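Local atomic coordinates of CbsA (Xanthomonas oryzae pv. oryzae, PDB entry 5XYH), a protein that hydrolyses 1,4-beta-glucosidic bonds of cellulose as a family 6 cellobiosidase (exoglucanase), and probably serves this plant pathogen in degrading host cell walls. Residues 83-88 / 138-143; 125-130 / 180-185; 258-263 / 318-323. All blocks are in the same frame, centred on the assembly; numbering follows the deposited sequence.

Contact 1: residues 83-88 / 138-143; sequences NTPITV and GLRIVN
The guanidinium of Arg140 carries Pro85 on one face: CB of Pro85 stands over the centre of the plane, 3.4 Å from CZ, and CG of the proline lies 3.6 Å from NH1. A flat cation and a stiff, apolar ring suit each other here, because the N-H groups of a guanidinium lie in its plane, which leaves NH1 able to donate to the carbonyl of Pro7 while Pro85 packs on the face. The arginine chain runs extended from CG to NE (chi2 -177°, chi3 -177°), side by side with Pro85 and pointing the same way. Next to this pair the two backbones join as parallel strands. Arg140 N donates to Ile86 O, and Val88 N to Arg140 O at 2.7 Å. Val142 N then reaches Val88 O at 2.9 Å. Just before the strands close up, a water takes the N-H of Ile86 and donates to Gly138 O. On the face of Val88, CD1 of Ile141 packs 3.8 Å from Val88 CB, and helix 69-79 covers these beta-branched residues, whose shape suits a strand. Strands 86-92 and 140-145, linked through helix 113-131, form a beta-alpha-beta crossover, the building unit of the distorted alpha/beta barrel of glycoside hydrolase family 6.

Contact 2: residues 125-130 / 180-185; sequences DVIAST and DKLHAI
OD1 of Asp125 is held by two groups: the ammonium of Lys181, with NZ at 3.4 Å in a salt bridge, and the hydroxyl of Tyr177, one turn before Lys181 in its helix, which is hydrogen-bonded to it. The lysine does not reach straight out. Its chain folds at chi2 (-79°) and chi3 (-60°), and CE comes even nearer to OD1 than the nitrogen does, at 3.2 Å, while the acid and the lysine cross at a slant. A water donates to the backbone carbonyl O of Asp125 at 2.9 Å and takes a weak bond from NZ, a second, looser link.

Beneath this ion pair the two segments meet through small and branched residues. Ala128 points its methyl at the other helix, with CB 4.2 Å from Lys181 CB; a single methyl lets the two backbones come close, the CA atoms of Ala128 and Leu182 being 5.8 Å apart. Ile185, in 180-185, brings CD1 to 3.3 Å from Ala128 O. Leu182 adds CD2, 4.2 Å from Ile127 CG2, and also leans on Val188 and Asn190 of strand 188-193.

The chemistry is thus graded, from a partly exposed ion pair to a buried hydrocarbon layer against the sheet. The second grip by Tyr177 probably stabilises the negative charge of Asp125, and Lys181 probably helps to balance that charge.

Contact 3: residues 258-263 / 318-323; sequences SSSTFY and TYVNSG
Val320 carries this contact, and its two methyls touch three residues of 258-263. Ser260 comes closest: its OG lies 3.5 Å from Val320 CG2, and its CB is beside the same methyl. The other methyl, CG1, sits 3.7 Å from CE2 of Tyr263, approaching that ring obliquely, and 4.2 Å from CB of Phe262. A short, branched valine suits the place, since it offers two methyls to the loop without a long chain to stow.

Polar groups meet through a water alongside the valine. Phe262 N donates to it at 3.0 Å, and the water donates in turn to OD1 of Asn321 at 2.9 Å. That oxygen also takes a hydrogen bond from NE of Arg324.

The next shell fixes these groups. Phe262 has CG anti to its backbone N (chi1 -174°); CB points at the helix, but the end of the side chain leads away. There the rim of the phenyl meets its neighbour: CD2 of Phe262 stands 3.5 Å above the Tyr263 plane, offset from the centre, while Tyr263 CE2 lies in the plane of the Phe262 ring at its edge. Tyr263 further stacks with Phe269, and Arg324 makes a cation-pi contact with Phe262. Ser260 spends its hydroxyl on Ile257 O, and Thr261 N binds the side chain of Asn317.

Ser260 therefore meets the valine with a hydroxyl already bonded within its own loop. The direct contact between 258-263 and 318-323 is largely apolar and its polar link runs through water, so Arg324, next to the helix, probably helps to fix Asn321 and the Phe262 ring together.

From the N terminus, strand 86-92 opens contact 1 at 83-88, and helix 113-131 then opens contact 2 at 125-130 before strand 140-145 closes contact 1 at 138-143. Residues 180-185, at the end region of helix 170-183, close contact 2, and the two contacts therefore cross. Together they bind successive strands to each other and helix 113-131 to helix 170-183; they touch where Asn143 ND2 meets Leu182 CD1 at 3.7 Å. Contact 3 follows in series, on the opposite side of the chain's centre, about 42 Å from contact 1 between centres. It closes a span that includes helix 271-284 and strand 292-296, tying the loop after strand 255-256 to helix 316-323.

Contact 1: residues 83-88 / 138-143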
# COMPACT_ATOMS: atom_id res chain seq x y z
N ASN A 83 17.60 24.20 2.59
CA ASN A 83 17.77 24.08 1.14
C ASN A 83 17.63 22.64 0.66
O ASN A 83 18.17 22.27 -0.39
CB ASN A 83 19.13 24.63 0.68
CG ASN A 83 19.33 26.08 1.09
OD1 ASN A 83 18.43 26.91 0.95
ND2 ASN A 83 20.52 26.38 1.61
N THR A 84 16.91 21.81 1.42
CA THR A 84 16.73 20.40 1.09
C THR A 84 15.23 20.13 1.07
O THR A 84 14.53 20.44 2.06
CB THR A 84 17.44 19.51 2.11
OG1 THR A 84 18.82 19.91 2.19
CG2 THR A 84 17.36 18.03 1.69
N PRO A 85 14.67 19.61 -0.02
CA PRO A 85 13.25 19.27 -0.01
C PRO A 85 12.97 18.14 0.96
O PRO A 85 13.88 17.41 1.38
CB PRO A 85 12.98 18.86 -1.46
CG PRO A 85 14.29 18.38 -1.97
CD PRO A 85 15.32 19.25 -1.29
N ILE A 86 11.70 18.00 1.33
CA ILE A 86 11.23 16.93 2.21
C ILE A 86 9.86 16.47 1.70
O ILE A 86 9.04 17.29 1.29
CB ILE A 86 11.15 17.42 3.68
CG1 ILE A 86 10.74 16.29 4.63
CG2 ILE A 86 10.22 18.61 3.81
CD1 ILE A 86 10.79 16.67 6.11
N THR A 87 9.64 15.15 1.67
CA THR A 87 8.35 14.62 1.27
C THR A 87 7.55 14.21 2.51
O THR A 87 8.11 13.67 3.47
CB THR A 87 8.48 13.43 0.30
OG1 THR A 87 9.22 12.34 0.89
CG2 THR A 87 9.18 13.86 -0.97
N VAL A 88 6.25 14.52 2.50
CA VAL A 88 5.32 14.14 3.56
C VAL A 88 4.34 13.14 2.96
O VAL A 88 3.54 13.49 2.08
CB VAL A 88 4.59 15.35 4.15
CG1 VAL A 88 3.66 14.91 5.27
CG2 VAL A 88 5.59 16.36 4.67
N GLY A 138 6.68 24.94 1.60
CA GLY A 138 8.01 24.35 1.50
C GLY A 138 8.06 22.84 1.62
O GLY A 138 9.14 22.26 1.46
N LEU A 139 6.92 22.21 1.90
CA LEU A 139 6.79 20.76 1.99
C LEU A 139 6.31 20.20 0.65
O LEU A 139 5.49 20.83 -0.03
CB LEU A 139 5.80 20.37 3.09
CG LEU A 139 6.01 20.92 4.51
CD1 LEU A 139 4.83 20.58 5.39
CD2 LEU A 139 7.28 20.39 5.13
N ARG A 140 6.79 19.02 0.30
CA ARG A 140 6.26 18.25 -0.83
C ARG A 140 5.33 17.18 -0.27
O ARG A 140 5.77 16.29 0.47
CB ARG A 140 7.39 17.62 -1.64
CG ARG A 140 8.25 18.64 -2.36
CD ARG A 140 9.31 17.95 -3.21
NE ARG A 140 10.18 18.94 -3.85
CZ ARG A 140 11.34 18.66 -4.41
NH1 ARG A 140 11.82 17.42 -4.41
NH2 ARG A 140 12.05 19.64 -4.97
N ILE A 141 4.05 17.28 -0.59
CA ILE A 141 3.05 16.34 -0.11
C ILE A 141 2.91 15.24 -1.16
O ILE A 141 2.65 15.53 -2.33
CB ILE A 141 1.71 17.04 0.16
CG1 ILE A 141 1.92 18.32 0.98
CG2 ILE A 141 0.74 16.11 0.88
CD1 ILE A 141 2.56 18.06 2.34
N VAL A 142 3.09 13.99 -0.76
CA VAL A 142 3.02 12.85 -1.68
C VAL A 142 1.86 11.97 -1.25
O VAL A 142 1.91 11.35 -0.17
CB VAL A 142 4.33 12.04 -1.72
CG1 VAL A 142 4.16 10.84 -2.66
CG2 VAL A 142 5.51 12.91 -2.15
N ASN A 143 0.84 11.90 -2.09
CA ASN A 143 -0.41 11.20 -1.77
C ASN A 143 -0.45 9.82 -2.41
O ASN A 143 -0.21 9.67 -3.62
CB ASN A 143 -1.61 12.02 -2.26
CG ASN A 143 -1.83 13.26 -1.45
OD1 ASN A 143 -1.63 13.28 -0.23
ND2 ASN A 143 -2.25 14.33 -2.13
O HOH W 1 10.22 20.23 0.21

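Contact 2: residues 125-130 / 180-185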
# COMPACT_ATOMS: atom_id res chain seq x y z
N ASP A 125 -12.20 18.21 0.79
CA ASP A 125 -12.09 19.67 0.87
C ASP A 125 -11.26 20.10 2.09
O ASP A 125 -10.44 21.02 1.99
CB ASP A 125 -13.48 20.30 0.91
CG ASP A 125 -14.15 20.37 -0.47
OD1 ASP A 125 -13.54 19.97 -1.49
OD2 ASP A 125 -15.32 20.81 -0.54
N VAL A 126 -11.45 19.44 3.23
CA VAL A 126 -10.73 19.81 4.45
C VAL A 126 -9.25 19.49 4.30
O VAL A 126 -8.39 20.30 4.68
CB VAL A 126 -11.35 19.10 5.67
CG1 VAL A 126 -10.49 19.29 6.91
CG2 VAL A 126 -12.77 19.63 5.93
N ILE A 127 -8.92 18.32 3.74
CA ILE A 127 -7.52 17.99 3.47
C ILE A 127 -6.90 19.00 2.52
O ILE A 127 -5.79 19.50 2.75
CB ILE A 127 -7.41 16.56 2.91
CG1 ILE A 127 -7.87 15.55 3.96
CG2 ILE A 127 -5.97 16.28 2.47
CD1 ILE A 127 -8.06 14.18 3.43
N ALA A 128 -7.59 19.29 1.42
CA ALA A 128 -7.04 20.19 0.41
C ALA A 128 -6.81 21.60 0.97
O ALA A 128 -5.77 22.22 0.70
CB ALA A 128 -7.96 20.24 -0.80
N SER A 129 -7.76 22.12 1.75
CA SER A 129 -7.55 23.46 2.30
C SER A 129 -6.45 23.47 3.34
O SER A 129 -5.70 24.44 3.44
CB SER A 129 -8.85 24.01 2.88
OG SER A 129 -9.26 23.23 3.99
N THR A 130 -6.31 22.38 4.10
CA THR A 130 -5.17 22.28 5.01
C THR A 130 -3.85 22.27 4.25
O THR A 130 -2.91 22.99 4.60
CB THR A 130 -5.32 21.02 5.87
OG1 THR A 130 -6.56 21.11 6.59
CG2 THR A 130 -4.16 20.91 6.86
N ASP A 180 -8.65 16.25 -8.65
CA ASP A 180 -8.85 17.66 -8.99
C ASP A 180 -8.42 18.57 -7.85
O ASP A 180 -7.65 19.52 -8.04
CB ASP A 180 -10.31 17.92 -9.36
CG ASP A 180 -10.62 17.65 -10.82
OD1 ASP A 180 -9.67 17.59 -11.62
OD2 ASP A 180 -11.82 17.50 -11.16
N LYS A 181 -8.89 18.28 -6.63
CA LYS A 181 -8.66 19.20 -5.53
C LYS A 181 -7.23 19.12 -5.02
O LYS A 181 -6.68 20.13 -4.57
CB LYS A 181 -9.65 18.92 -4.39
CG LYS A 181 -11.11 19.10 -4.80
CD LYS A 181 -11.49 20.57 -4.81
CE LYS A 181 -11.30 21.15 -3.40
NZ LYS A 181 -11.95 22.47 -3.21
N LEU A 182 -6.61 17.95 -5.09
CA LEU A 182 -5.26 17.79 -4.57
C LEU A 182 -4.22 18.22 -5.60
O LEU A 182 -3.23 18.86 -5.24
CB LEU A 182 -5.05 16.34 -4.13
CG LEU A 182 -5.95 15.94 -2.95
CD1 LEU A 182 -5.94 14.43 -2.76
CD2 LEU A 182 -5.53 16.63 -1.67
N HIS A 183 -4.44 17.90 -6.88
CA HIS A 183 -3.50 18.36 -7.90
C HIS A 183 -3.46 19.88 -8.03
O HIS A 183 -2.45 20.42 -8.47
CB HIS A 183 -3.83 17.75 -9.27
CG HIS A 183 -2.92 18.21 -10.37
ND1 HIS A 183 -1.56 17.95 -10.38
CD2 HIS A 183 -3.16 18.96 -11.48
CE1 HIS A 183 -1.01 18.49 -11.45
NE2 HIS A 183 -1.95 19.11 -12.13
N ALA A 184 -4.53 20.57 -7.63
CA ALA A 184 -4.56 22.02 -7.73
C ALA A 184 -3.52 22.69 -6.84
O ALA A 184 -3.17 23.86 -7.06
CB ALA A 184 -5.96 22.53 -7.35
N ILE A 185 -3.01 21.99 -5.83
CA ILE A 185 -1.99 22.53 -4.94
C ILE A 185 -0.62 22.16 -5.52
O ILE A 185 -0.34 20.95 -5.68
CB ILE A 185 -2.17 21.98 -3.52
CG1 ILE A 185 -3.64 22.12 -3.13
CG2 ILE A 185 -1.29 22.72 -2.53
CD1 ILE A 185 -4.04 21.34 -1.91
O HOH W 2 -10.71 22.98 -0.08

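Contact 3: residues 258-263 / 318-323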
# COMPACT_ATOMS: atom_id res chain seq x y z
N SER A 258 5.00 -20.71 -14.12
CA SER A 258 3.88 -19.81 -13.88
C SER A 258 2.58 -20.56 -13.62
O SER A 258 1.66 -20.00 -13.02
CB SER A 258 3.69 -18.87 -15.06
OG SER A 258 3.37 -19.63 -16.22
N SER A 259 2.49 -21.81 -14.07
CA SER A 259 1.30 -22.63 -13.88
C SER A 259 1.33 -23.41 -12.58
O SER A 259 0.42 -24.22 -12.34
CB SER A 259 1.13 -23.60 -15.05
OG SER A 259 2.03 -24.69 -14.92
N SER A 260 2.34 -23.21 -11.74
CA SER A 260 2.33 -23.83 -10.42
C SER A 260 1.10 -23.40 -9.64
O SER A 260 0.46 -22.38 -9.94
CB SER A 260 3.58 -23.43 -9.63
OG SER A 260 3.65 -22.01 -9.56
N THR A 261 0.79 -24.18 -8.59
CA THR A 261 -0.34 -23.85 -7.72
C THR A 261 -0.22 -22.43 -7.17
O THR A 261 -1.20 -21.68 -7.19
CB THR A 261 -0.42 -24.84 -6.55
OG1 THR A 261 -0.75 -26.15 -7.05
CG2 THR A 261 -1.49 -24.40 -5.58
N PHE A 262 0.97 -22.04 -6.74
CA PHE A 262 1.14 -20.74 -6.09
C PHE A 262 0.82 -19.58 -7.03
O PHE A 262 0.29 -18.55 -6.59
CB PHE A 262 2.56 -20.60 -5.54
CG PHE A 262 2.77 -19.35 -4.72
CD1 PHE A 262 2.15 -19.19 -3.49
CD2 PHE A 262 3.62 -18.34 -5.19
CE1 PHE A 262 2.35 -18.03 -2.72
CE2 PHE A 262 3.84 -17.18 -4.44
CZ PHE A 262 3.21 -17.03 -3.20
N TYR A 263 1.17 -19.70 -8.32
CA TYR A 263 0.95 -18.58 -9.22
C TYR A 263 -0.32 -18.72 -10.05
O TYR A 263 -0.83 -17.70 -10.52
CB TYR A 263 2.17 -18.36 -10.13
CG TYR A 263 3.39 -17.87 -9.36
CD1 TYR A 263 3.37 -16.66 -8.68
CD2 TYR A 263 4.53 -18.64 -9.29
CE1 TYR A 263 4.47 -16.22 -7.95
CE2 TYR A 263 5.64 -18.22 -8.56
CZ TYR A 263 5.61 -17.01 -7.90
OH TYR A 263 6.72 -16.58 -7.17
N THR A 318 7.08 -28.39 -6.91
CA THR A 318 8.27 -28.57 -6.08
C THR A 318 9.27 -27.46 -6.35
O THR A 318 9.83 -26.87 -5.42
CB THR A 318 8.91 -29.93 -6.33
OG1 THR A 318 7.96 -30.97 -6.04
CG2 THR A 318 10.15 -30.13 -5.45
N TYR A 319 9.47 -27.13 -7.63
CA TYR A 319 10.44 -26.12 -8.01
C TYR A 319 10.08 -24.75 -7.45
O TYR A 319 10.88 -24.12 -6.76
CB TYR A 319 10.54 -26.05 -9.54
CG TYR A 319 11.70 -25.22 -10.06
CD1 TYR A 319 12.95 -25.80 -10.27
CD2 TYR A 319 11.54 -23.88 -10.38
CE1 TYR A 319 14.01 -25.04 -10.77
CE2 TYR A 319 12.59 -23.12 -10.87
CZ TYR A 319 13.82 -23.70 -11.07
OH TYR A 319 14.87 -22.95 -11.57
N VAL A 320 8.86 -24.29 -7.74
CA VAL A 320 8.41 -22.97 -7.30
C VAL A 320 8.42 -22.89 -5.77
O VAL A 320 8.93 -21.92 -5.19
CB VAL A 320 7.02 -22.66 -7.88
CG1 VAL A 320 6.30 -21.57 -7.08
CG2 VAL A 320 7.14 -22.27 -9.36
N ASN A 321 7.86 -23.91 -5.10
CA ASN A 321 7.80 -23.88 -3.64
C ASN A 321 9.18 -23.97 -3.00
O ASN A 321 9.38 -23.46 -1.90
CB ASN A 321 6.89 -24.99 -3.10
CG ASN A 321 5.45 -24.82 -3.51
OD1 ASN A 321 5.02 -23.70 -3.82
ND2 ASN A 321 4.69 -25.91 -3.52
N SER A 322 10.14 -24.62 -3.67
CA SER A 322 11.49 -24.60 -3.12
C SER A 322 12.11 -23.21 -3.22
O SER A 322 12.88 -22.81 -2.33
CB SER A 322 12.39 -25.61 -3.85
OG SER A 322 12.76 -25.14 -5.13
N GLY A 323 11.78 -22.45 -4.26
CA GLY A 323 12.54 -21.24 -4.54
C GLY A 323 11.90 -19.91 -4.21
O GLY A 323 12.61 -18.91 -4.04
O HOH W 3 3.18 -23.91 -6.05